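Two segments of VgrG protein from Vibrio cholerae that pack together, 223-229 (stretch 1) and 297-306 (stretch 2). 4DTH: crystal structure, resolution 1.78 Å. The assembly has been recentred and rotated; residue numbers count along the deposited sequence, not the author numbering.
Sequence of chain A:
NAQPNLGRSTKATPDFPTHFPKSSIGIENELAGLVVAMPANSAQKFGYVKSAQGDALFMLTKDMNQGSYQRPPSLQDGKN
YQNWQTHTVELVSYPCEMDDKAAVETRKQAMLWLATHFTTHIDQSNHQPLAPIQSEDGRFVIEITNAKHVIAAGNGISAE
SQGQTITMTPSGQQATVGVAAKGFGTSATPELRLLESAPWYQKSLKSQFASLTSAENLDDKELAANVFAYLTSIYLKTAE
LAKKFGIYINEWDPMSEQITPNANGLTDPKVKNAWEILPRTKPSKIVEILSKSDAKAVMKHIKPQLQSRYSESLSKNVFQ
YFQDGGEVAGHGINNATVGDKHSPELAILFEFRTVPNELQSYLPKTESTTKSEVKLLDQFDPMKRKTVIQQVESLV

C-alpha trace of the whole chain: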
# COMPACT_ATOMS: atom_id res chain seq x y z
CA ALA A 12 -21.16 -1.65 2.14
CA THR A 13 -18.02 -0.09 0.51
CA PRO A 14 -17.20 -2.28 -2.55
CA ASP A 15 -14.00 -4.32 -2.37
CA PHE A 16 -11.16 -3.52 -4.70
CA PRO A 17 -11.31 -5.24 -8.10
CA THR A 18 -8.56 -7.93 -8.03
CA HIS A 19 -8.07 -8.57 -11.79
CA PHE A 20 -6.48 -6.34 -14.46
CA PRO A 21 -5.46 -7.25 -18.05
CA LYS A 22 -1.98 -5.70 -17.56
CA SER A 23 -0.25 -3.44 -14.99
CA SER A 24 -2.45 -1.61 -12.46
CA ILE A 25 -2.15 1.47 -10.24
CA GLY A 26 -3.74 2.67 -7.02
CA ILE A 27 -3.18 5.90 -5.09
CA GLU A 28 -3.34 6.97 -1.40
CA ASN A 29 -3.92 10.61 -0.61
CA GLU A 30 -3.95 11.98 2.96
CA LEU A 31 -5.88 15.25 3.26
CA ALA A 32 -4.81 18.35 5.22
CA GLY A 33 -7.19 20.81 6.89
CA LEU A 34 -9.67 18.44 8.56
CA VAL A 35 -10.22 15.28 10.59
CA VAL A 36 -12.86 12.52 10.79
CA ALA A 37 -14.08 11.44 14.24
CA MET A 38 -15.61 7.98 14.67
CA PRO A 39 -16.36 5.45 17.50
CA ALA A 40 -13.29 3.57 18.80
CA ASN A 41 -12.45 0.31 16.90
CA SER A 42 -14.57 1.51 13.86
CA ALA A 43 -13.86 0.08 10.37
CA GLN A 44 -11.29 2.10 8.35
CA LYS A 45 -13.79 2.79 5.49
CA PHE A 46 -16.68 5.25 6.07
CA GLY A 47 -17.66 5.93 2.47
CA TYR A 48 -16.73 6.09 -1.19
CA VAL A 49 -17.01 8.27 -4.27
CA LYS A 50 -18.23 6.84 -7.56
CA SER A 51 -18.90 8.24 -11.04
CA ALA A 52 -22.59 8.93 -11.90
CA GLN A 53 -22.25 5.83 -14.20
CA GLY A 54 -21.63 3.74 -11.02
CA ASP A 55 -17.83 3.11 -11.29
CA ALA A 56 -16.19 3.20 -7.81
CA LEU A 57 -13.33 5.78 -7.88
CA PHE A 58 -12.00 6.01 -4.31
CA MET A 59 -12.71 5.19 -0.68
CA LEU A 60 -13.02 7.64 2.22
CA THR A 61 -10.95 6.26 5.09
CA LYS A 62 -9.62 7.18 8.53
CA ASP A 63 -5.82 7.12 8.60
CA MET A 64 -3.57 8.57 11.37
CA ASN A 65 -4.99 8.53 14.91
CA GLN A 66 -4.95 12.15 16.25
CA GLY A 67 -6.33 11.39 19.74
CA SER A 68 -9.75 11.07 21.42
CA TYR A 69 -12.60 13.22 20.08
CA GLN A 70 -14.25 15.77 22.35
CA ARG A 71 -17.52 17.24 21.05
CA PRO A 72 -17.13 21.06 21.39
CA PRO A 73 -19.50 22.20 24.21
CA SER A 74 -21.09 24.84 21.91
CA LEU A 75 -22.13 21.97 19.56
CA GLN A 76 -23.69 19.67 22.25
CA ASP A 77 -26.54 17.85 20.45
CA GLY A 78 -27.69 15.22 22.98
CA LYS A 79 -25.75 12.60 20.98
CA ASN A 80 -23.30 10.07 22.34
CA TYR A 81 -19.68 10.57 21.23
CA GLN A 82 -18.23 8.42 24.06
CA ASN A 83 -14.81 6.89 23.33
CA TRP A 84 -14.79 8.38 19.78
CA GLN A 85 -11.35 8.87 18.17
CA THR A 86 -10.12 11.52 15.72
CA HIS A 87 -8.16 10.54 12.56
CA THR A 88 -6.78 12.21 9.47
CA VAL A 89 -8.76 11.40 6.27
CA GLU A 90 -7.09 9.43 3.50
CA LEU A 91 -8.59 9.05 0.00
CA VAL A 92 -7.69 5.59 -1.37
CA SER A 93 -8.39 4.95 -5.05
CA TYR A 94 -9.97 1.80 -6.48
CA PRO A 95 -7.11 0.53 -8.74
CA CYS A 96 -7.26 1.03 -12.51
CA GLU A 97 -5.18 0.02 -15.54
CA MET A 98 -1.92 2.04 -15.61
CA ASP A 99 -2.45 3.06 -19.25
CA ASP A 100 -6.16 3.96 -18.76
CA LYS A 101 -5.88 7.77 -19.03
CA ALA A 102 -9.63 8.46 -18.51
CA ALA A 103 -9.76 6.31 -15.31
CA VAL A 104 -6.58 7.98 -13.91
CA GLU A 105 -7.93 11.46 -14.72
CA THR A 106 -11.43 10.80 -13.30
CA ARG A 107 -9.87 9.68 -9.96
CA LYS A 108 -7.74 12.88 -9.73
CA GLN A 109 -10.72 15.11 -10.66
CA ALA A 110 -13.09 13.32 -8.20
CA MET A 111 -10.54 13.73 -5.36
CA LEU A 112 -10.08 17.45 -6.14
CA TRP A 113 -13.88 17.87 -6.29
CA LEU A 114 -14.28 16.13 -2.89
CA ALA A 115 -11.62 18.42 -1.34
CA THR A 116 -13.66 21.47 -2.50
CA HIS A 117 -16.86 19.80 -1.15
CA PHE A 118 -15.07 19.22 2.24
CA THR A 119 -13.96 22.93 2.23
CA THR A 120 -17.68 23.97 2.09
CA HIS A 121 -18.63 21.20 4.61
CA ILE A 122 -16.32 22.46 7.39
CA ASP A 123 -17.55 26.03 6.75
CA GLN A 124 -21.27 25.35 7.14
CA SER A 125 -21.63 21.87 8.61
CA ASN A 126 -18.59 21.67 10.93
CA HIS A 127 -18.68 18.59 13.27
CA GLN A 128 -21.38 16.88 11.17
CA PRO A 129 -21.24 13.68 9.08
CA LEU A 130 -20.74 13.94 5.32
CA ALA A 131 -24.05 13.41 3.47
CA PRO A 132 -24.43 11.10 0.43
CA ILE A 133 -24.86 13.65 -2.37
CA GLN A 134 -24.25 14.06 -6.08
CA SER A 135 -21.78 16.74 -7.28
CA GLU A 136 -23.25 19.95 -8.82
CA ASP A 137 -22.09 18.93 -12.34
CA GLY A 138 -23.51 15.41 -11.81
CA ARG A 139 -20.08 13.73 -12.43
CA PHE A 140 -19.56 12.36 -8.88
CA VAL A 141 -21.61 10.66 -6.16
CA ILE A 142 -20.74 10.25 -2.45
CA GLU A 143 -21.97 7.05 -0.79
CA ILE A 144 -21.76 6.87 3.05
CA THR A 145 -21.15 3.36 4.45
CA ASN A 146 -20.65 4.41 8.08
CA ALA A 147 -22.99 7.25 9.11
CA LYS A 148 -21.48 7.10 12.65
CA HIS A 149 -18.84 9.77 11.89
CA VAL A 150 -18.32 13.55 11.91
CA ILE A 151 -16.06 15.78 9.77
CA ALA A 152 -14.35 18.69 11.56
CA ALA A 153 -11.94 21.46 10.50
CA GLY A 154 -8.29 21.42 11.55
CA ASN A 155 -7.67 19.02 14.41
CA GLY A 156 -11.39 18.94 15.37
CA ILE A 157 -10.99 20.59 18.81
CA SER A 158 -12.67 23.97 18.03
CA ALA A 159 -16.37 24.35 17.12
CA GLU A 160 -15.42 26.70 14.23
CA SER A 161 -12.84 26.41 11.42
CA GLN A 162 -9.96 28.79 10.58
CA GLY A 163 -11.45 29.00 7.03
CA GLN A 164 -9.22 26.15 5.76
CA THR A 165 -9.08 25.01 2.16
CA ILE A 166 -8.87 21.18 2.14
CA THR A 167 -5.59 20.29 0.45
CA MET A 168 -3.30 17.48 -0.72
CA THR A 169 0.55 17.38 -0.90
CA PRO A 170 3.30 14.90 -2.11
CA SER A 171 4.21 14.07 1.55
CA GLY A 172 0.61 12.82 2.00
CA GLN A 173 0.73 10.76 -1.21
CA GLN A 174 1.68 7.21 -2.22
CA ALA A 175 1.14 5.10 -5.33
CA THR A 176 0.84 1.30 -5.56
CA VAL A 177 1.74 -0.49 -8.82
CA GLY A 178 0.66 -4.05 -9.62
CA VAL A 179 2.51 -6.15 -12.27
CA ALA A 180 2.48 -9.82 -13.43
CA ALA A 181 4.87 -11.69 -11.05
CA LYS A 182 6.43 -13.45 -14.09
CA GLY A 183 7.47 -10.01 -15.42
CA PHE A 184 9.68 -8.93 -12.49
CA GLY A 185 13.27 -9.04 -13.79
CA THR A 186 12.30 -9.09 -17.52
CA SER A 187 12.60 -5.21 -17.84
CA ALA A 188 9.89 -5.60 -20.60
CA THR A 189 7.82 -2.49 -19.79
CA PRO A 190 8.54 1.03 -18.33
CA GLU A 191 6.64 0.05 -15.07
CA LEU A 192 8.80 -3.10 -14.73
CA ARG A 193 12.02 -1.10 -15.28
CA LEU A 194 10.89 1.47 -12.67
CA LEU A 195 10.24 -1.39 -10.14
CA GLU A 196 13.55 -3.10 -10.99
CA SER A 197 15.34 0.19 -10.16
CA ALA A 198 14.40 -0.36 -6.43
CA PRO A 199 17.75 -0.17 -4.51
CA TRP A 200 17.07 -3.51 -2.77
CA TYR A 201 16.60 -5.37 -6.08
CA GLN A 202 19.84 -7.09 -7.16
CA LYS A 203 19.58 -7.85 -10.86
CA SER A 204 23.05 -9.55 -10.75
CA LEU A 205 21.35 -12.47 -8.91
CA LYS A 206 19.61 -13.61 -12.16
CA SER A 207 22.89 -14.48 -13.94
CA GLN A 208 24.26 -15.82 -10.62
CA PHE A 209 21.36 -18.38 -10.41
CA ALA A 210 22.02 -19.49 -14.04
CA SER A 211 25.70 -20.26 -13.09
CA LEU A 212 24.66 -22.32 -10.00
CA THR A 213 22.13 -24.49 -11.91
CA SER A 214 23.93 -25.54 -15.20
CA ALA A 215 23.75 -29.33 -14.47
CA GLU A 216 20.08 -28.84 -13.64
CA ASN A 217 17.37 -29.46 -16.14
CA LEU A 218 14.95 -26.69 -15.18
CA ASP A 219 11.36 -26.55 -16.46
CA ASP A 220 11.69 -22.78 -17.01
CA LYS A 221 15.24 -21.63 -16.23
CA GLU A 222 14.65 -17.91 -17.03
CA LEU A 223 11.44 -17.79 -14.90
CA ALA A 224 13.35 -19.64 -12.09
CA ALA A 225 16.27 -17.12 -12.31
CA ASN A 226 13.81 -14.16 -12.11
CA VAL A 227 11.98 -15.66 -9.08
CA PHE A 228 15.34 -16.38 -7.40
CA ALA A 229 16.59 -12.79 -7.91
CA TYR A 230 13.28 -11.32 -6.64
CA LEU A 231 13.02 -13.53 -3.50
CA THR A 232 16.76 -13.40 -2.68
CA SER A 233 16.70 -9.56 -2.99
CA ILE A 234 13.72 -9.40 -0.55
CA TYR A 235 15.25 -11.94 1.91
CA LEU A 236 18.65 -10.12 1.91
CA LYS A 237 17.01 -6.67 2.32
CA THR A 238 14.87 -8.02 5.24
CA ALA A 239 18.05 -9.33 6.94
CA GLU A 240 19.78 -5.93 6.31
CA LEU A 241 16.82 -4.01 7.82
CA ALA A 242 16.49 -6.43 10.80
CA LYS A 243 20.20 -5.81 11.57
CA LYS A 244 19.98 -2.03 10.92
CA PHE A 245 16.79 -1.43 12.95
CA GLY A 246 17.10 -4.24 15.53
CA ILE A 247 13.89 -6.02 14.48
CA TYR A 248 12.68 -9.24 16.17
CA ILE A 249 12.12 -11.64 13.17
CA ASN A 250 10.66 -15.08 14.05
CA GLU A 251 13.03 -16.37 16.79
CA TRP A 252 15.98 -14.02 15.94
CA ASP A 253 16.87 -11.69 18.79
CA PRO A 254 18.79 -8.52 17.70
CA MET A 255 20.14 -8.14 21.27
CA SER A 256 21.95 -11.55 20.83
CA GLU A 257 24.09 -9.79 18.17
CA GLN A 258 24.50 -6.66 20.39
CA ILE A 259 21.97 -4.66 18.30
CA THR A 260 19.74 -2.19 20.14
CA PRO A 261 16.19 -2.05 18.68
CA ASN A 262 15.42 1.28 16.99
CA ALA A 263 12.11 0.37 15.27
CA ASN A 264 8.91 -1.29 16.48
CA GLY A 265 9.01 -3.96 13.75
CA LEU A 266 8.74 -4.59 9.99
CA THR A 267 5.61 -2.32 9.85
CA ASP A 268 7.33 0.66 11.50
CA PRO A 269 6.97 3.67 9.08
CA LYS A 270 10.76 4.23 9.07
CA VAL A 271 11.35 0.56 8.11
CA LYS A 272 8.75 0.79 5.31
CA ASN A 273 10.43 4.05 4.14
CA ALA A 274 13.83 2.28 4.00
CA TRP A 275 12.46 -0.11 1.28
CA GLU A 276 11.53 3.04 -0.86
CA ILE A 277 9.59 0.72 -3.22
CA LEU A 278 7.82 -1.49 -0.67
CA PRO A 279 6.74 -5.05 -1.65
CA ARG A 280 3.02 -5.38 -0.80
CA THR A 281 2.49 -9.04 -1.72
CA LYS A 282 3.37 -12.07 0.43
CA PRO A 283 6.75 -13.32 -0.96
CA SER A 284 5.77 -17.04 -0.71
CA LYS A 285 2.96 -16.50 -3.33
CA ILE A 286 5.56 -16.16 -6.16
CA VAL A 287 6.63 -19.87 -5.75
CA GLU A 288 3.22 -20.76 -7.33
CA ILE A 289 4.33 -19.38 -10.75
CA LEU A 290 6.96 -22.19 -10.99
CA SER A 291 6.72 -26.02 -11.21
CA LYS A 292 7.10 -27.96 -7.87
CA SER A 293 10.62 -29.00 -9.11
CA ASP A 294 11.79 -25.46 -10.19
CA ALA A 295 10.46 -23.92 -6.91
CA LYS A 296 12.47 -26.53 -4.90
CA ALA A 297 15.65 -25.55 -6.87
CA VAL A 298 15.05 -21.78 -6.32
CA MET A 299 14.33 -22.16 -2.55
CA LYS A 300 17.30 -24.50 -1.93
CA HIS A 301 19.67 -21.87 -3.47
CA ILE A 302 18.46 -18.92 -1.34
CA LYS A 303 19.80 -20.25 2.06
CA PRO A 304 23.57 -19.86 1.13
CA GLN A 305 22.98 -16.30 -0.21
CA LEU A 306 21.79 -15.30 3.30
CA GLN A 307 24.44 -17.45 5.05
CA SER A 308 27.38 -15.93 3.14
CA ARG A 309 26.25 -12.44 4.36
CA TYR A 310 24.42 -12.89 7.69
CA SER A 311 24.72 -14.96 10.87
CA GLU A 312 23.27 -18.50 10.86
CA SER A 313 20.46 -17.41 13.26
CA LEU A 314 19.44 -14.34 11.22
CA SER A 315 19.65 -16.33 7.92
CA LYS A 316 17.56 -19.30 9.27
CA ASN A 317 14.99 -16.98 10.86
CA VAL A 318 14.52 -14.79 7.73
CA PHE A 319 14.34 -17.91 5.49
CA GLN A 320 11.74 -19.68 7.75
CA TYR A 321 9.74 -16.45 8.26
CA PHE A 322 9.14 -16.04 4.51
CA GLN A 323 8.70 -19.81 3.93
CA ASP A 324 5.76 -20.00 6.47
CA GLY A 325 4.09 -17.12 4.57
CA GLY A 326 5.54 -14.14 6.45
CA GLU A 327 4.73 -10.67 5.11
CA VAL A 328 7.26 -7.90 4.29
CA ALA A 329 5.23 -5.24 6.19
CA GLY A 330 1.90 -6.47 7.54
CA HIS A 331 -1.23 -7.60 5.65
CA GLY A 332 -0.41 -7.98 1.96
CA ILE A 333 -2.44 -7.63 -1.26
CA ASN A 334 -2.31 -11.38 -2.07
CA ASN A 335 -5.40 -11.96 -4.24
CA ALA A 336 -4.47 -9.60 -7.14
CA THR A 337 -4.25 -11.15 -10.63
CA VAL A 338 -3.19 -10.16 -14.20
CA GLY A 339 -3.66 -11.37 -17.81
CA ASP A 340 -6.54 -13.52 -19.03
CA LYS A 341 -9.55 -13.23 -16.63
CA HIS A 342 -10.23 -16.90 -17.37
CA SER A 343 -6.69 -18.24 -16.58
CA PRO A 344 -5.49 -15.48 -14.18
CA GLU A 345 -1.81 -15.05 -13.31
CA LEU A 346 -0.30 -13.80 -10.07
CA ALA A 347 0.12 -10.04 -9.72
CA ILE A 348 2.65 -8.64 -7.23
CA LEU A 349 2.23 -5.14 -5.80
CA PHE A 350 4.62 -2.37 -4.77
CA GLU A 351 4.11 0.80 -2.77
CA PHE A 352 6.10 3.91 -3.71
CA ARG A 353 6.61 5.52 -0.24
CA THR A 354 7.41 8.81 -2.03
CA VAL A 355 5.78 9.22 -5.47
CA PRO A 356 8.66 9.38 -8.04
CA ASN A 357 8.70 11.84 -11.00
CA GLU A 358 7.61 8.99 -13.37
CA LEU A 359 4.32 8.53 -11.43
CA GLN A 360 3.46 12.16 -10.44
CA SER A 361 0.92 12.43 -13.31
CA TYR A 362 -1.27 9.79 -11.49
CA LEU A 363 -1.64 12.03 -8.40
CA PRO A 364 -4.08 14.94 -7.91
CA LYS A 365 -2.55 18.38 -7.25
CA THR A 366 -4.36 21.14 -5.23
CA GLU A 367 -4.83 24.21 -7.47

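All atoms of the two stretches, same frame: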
# COMPACT_ATOMS: atom_id res chain seq x y z
N LEU A 223 12.47 -18.11 -15.89
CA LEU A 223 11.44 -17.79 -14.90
C LEU A 223 12.01 -18.10 -13.50
O LEU A 223 11.85 -17.29 -12.58
CB LEU A 223 10.17 -18.63 -15.15
CG LEU A 223 8.90 -18.24 -14.41
CD1 LEU A 223 8.40 -16.89 -14.86
CD2 LEU A 223 7.81 -19.26 -14.63
N ALA A 224 12.72 -19.25 -13.35
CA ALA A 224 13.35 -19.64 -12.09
C ALA A 224 14.39 -18.61 -11.66
O ALA A 224 14.40 -18.23 -10.49
CB ALA A 224 13.98 -21.02 -12.20
N ALA A 225 15.24 -18.13 -12.61
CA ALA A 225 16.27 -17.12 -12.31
C ALA A 225 15.66 -15.79 -11.85
O ALA A 225 16.18 -15.17 -10.92
CB ALA A 225 17.17 -16.91 -13.52
N ASN A 226 14.53 -15.38 -12.47
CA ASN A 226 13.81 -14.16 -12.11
C ASN A 226 13.22 -14.28 -10.71
O ASN A 226 13.37 -13.35 -9.91
CB ASN A 226 12.70 -13.86 -13.14
CG ASN A 226 13.21 -13.29 -14.44
OD1 ASN A 226 14.13 -12.48 -14.47
ND2 ASN A 226 12.61 -13.66 -15.54
N VAL A 227 12.57 -15.42 -10.40
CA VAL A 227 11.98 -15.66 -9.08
C VAL A 227 13.09 -15.66 -8.02
O VAL A 227 12.93 -15.03 -6.97
CB VAL A 227 11.09 -16.94 -9.01
CG1 VAL A 227 10.64 -17.22 -7.57
CG2 VAL A 227 9.88 -16.81 -9.92
N PHE A 228 14.21 -16.33 -8.32
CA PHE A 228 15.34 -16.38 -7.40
C PHE A 228 15.86 -14.98 -7.10
O PHE A 228 16.05 -14.67 -5.93
CB PHE A 228 16.48 -17.25 -7.96
CG PHE A 228 17.74 -17.22 -7.14
CD1 PHE A 228 17.90 -18.08 -6.05
CD2 PHE A 228 18.79 -16.37 -7.47
CE1 PHE A 228 19.09 -18.08 -5.31
CE2 PHE A 228 19.99 -16.39 -6.74
CZ PHE A 228 20.11 -17.23 -5.66
N ALA A 229 16.09 -14.14 -8.13
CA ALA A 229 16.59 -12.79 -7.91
C ALA A 229 15.62 -11.94 -7.08
O ALA A 229 16.07 -11.21 -6.18
CB ALA A 229 16.89 -12.10 -9.22
N ALA A 297 14.32 -25.99 -6.44
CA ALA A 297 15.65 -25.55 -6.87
C ALA A 297 15.92 -24.09 -6.50
O ALA A 297 17.00 -23.78 -6.00
CB ALA A 297 15.81 -25.75 -8.37
N VAL A 298 14.92 -23.20 -6.69
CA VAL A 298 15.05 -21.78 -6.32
C VAL A 298 15.25 -21.66 -4.81
O VAL A 298 16.22 -21.04 -4.37
CB VAL A 298 13.83 -20.94 -6.82
CG1 VAL A 298 13.79 -19.57 -6.15
CG2 VAL A 298 13.82 -20.80 -8.33
N MET A 299 14.32 -22.24 -4.01
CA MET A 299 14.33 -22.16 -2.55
C MET A 299 15.60 -22.71 -1.92
O MET A 299 16.16 -22.06 -1.02
CB MET A 299 13.07 -22.80 -1.93
CG MET A 299 11.77 -22.11 -2.36
SD MET A 299 11.79 -20.30 -2.34
CE MET A 299 12.07 -20.01 -0.69
N LYS A 300 16.08 -23.86 -2.41
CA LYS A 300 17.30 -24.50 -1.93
C LYS A 300 18.52 -23.59 -2.10
O LYS A 300 19.37 -23.56 -1.21
CB LYS A 300 17.52 -25.86 -2.64
CG LYS A 300 17.33 -27.08 -1.74
CD LYS A 300 16.24 -28.02 -2.24
CE LYS A 300 15.96 -29.19 -1.32
NZ LYS A 300 15.85 -30.46 -2.09
N HIS A 301 18.56 -22.79 -3.18
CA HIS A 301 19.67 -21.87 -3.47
C HIS A 301 19.66 -20.54 -2.72
O HIS A 301 20.69 -19.86 -2.69
CB HIS A 301 19.83 -21.67 -4.98
CG HIS A 301 20.44 -22.85 -5.67
ND1 HIS A 301 19.66 -23.86 -6.19
CD2 HIS A 301 21.75 -23.15 -5.88
CE1 HIS A 301 20.51 -24.74 -6.70
NE2 HIS A 301 21.77 -24.34 -6.56
N ILE A 302 18.54 -20.18 -2.09
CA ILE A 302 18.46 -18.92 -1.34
C ILE A 302 19.26 -18.96 -0.03
O ILE A 302 19.94 -17.99 0.28
CB ILE A 302 17.00 -18.44 -1.12
CG1 ILE A 302 16.28 -18.23 -2.47
CG2 ILE A 302 16.97 -17.13 -0.28
CD1 ILE A 302 14.77 -17.90 -2.36
N LYS A 303 19.13 -20.06 0.75
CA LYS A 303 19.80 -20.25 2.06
C LYS A 303 21.30 -19.82 2.04
O LYS A 303 21.66 -18.98 2.88
CB LYS A 303 19.66 -21.71 2.58
CG LYS A 303 18.22 -22.20 2.84
CD LYS A 303 18.20 -23.65 3.39
CE LYS A 303 16.79 -24.17 3.58
NZ LYS A 303 16.70 -25.29 4.55
N PRO A 304 22.15 -20.29 1.10
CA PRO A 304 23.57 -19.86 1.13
C PRO A 304 23.79 -18.38 0.83
O PRO A 304 24.79 -17.84 1.28
CB PRO A 304 24.26 -20.74 0.08
CG PRO A 304 23.27 -21.73 -0.37
CD PRO A 304 21.91 -21.29 0.03
N GLN A 305 22.88 -17.74 0.08
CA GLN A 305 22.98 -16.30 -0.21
C GLN A 305 22.84 -15.51 1.10
O GLN A 305 23.60 -14.57 1.32
CB GLN A 305 21.92 -15.87 -1.23
CG GLN A 305 22.07 -16.56 -2.59
CD GLN A 305 23.29 -16.14 -3.37
OE1 GLN A 305 23.86 -15.05 -3.18
NE2 GLN A 305 23.72 -17.00 -4.28
N LEU A 306 21.92 -15.93 1.98
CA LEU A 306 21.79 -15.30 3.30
C LEU A 306 23.01 -15.65 4.17
O LEU A 306 23.61 -14.76 4.77
CB LEU A 306 20.51 -15.79 4.00
CG LEU A 306 19.18 -15.14 3.58
CD1 LEU A 306 18.01 -16.03 3.94
CD2 LEU A 306 19.00 -13.76 4.24

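How do the two backbones lie against each other? Both stretches are helical, and each belongs to a helix that extends beyond it at both ends. Their N-to-C directions differ by 38°, so the helices run roughly the same way and cross at a moderate angle, and their axes come within 9.6 Å. The backbones are nearest where the CA of Phe228 lies 5.5 Å from the CA of Val298. Stretch 1 keeps regular helical bonds, such as Phe228 N to Ala224 O at 2.9 Å. Stretch 2 is less regular: it kinks at Pro304, whose ring nitrogen carries no hydrogen and so cannot bond to the turn before, and several bonds around it are stretched, among them the weak one from Ile302 N to Val298 O at 3.4 Å.

What fills the space where the helices are closest? Val298 does, with its CA-to-CB bond pointing toward stretch 1. Val298 CG2 lies 3.9 Å from Ala224 CB and 3.4 Å from Ala224 O, while Val298 CG1 lies 3.8 Å from Phe228 CA, 4.0 Å from Phe228 CB and 4.2 Å from Val227 CG1. The valine therefore packs against backbone as well as side chains. The CA-to-CB bond of Ala224 also points toward its partner, and its single methyl meets the valine directly. Ala224 O accepts the bond from Phe228 N, and its contact with the methyl Val298 CG2 is packing only.

Where does the phenylalanine ring go? The CA-to-CB bond of Phe228 points sideways, but with chi1 at 174° (t) the end of its side chain comes nearer to stretch 2, and it sits as a knob among Val298, His301, Ile302 and Gln305. It has 113 Å² covered by the other helix, the largest share of any residue here. The ring meets the backbone of stretch 2 with its edge: Phe228 CE1 is 3.5 Å from His301 O and 3.9 Å from Ile302 N. Side chains complete the pocket, with Phe228 CD1 3.9 Å from Ile302 CG1, Phe228 CE1 3.7 Å from His301 CB, and Phe228 CZ 3.7 Å from Gln305 CG.

Does any polar bond join the stretches? None does; the contact buries 297 Å² in total and rests on apolar packing and shape. The polar residues that line it lend their carbon atoms, and His301 ND1 and Gln305 OE1 bond away from the contact. The CA-to-CB bond of His301 points toward stretch 1, but the end of its side chain leads away, and His301 ND1 donates a nearly straight hydrogen bond of 2.7 Å to Ala297 O, one turn back in its own helix. Gln305 likewise offers CG to the phenylalanine, while its OE1 is hydrogen-bonded elsewhere in the structure. In this way polar side chains take part in an otherwise apolar contact.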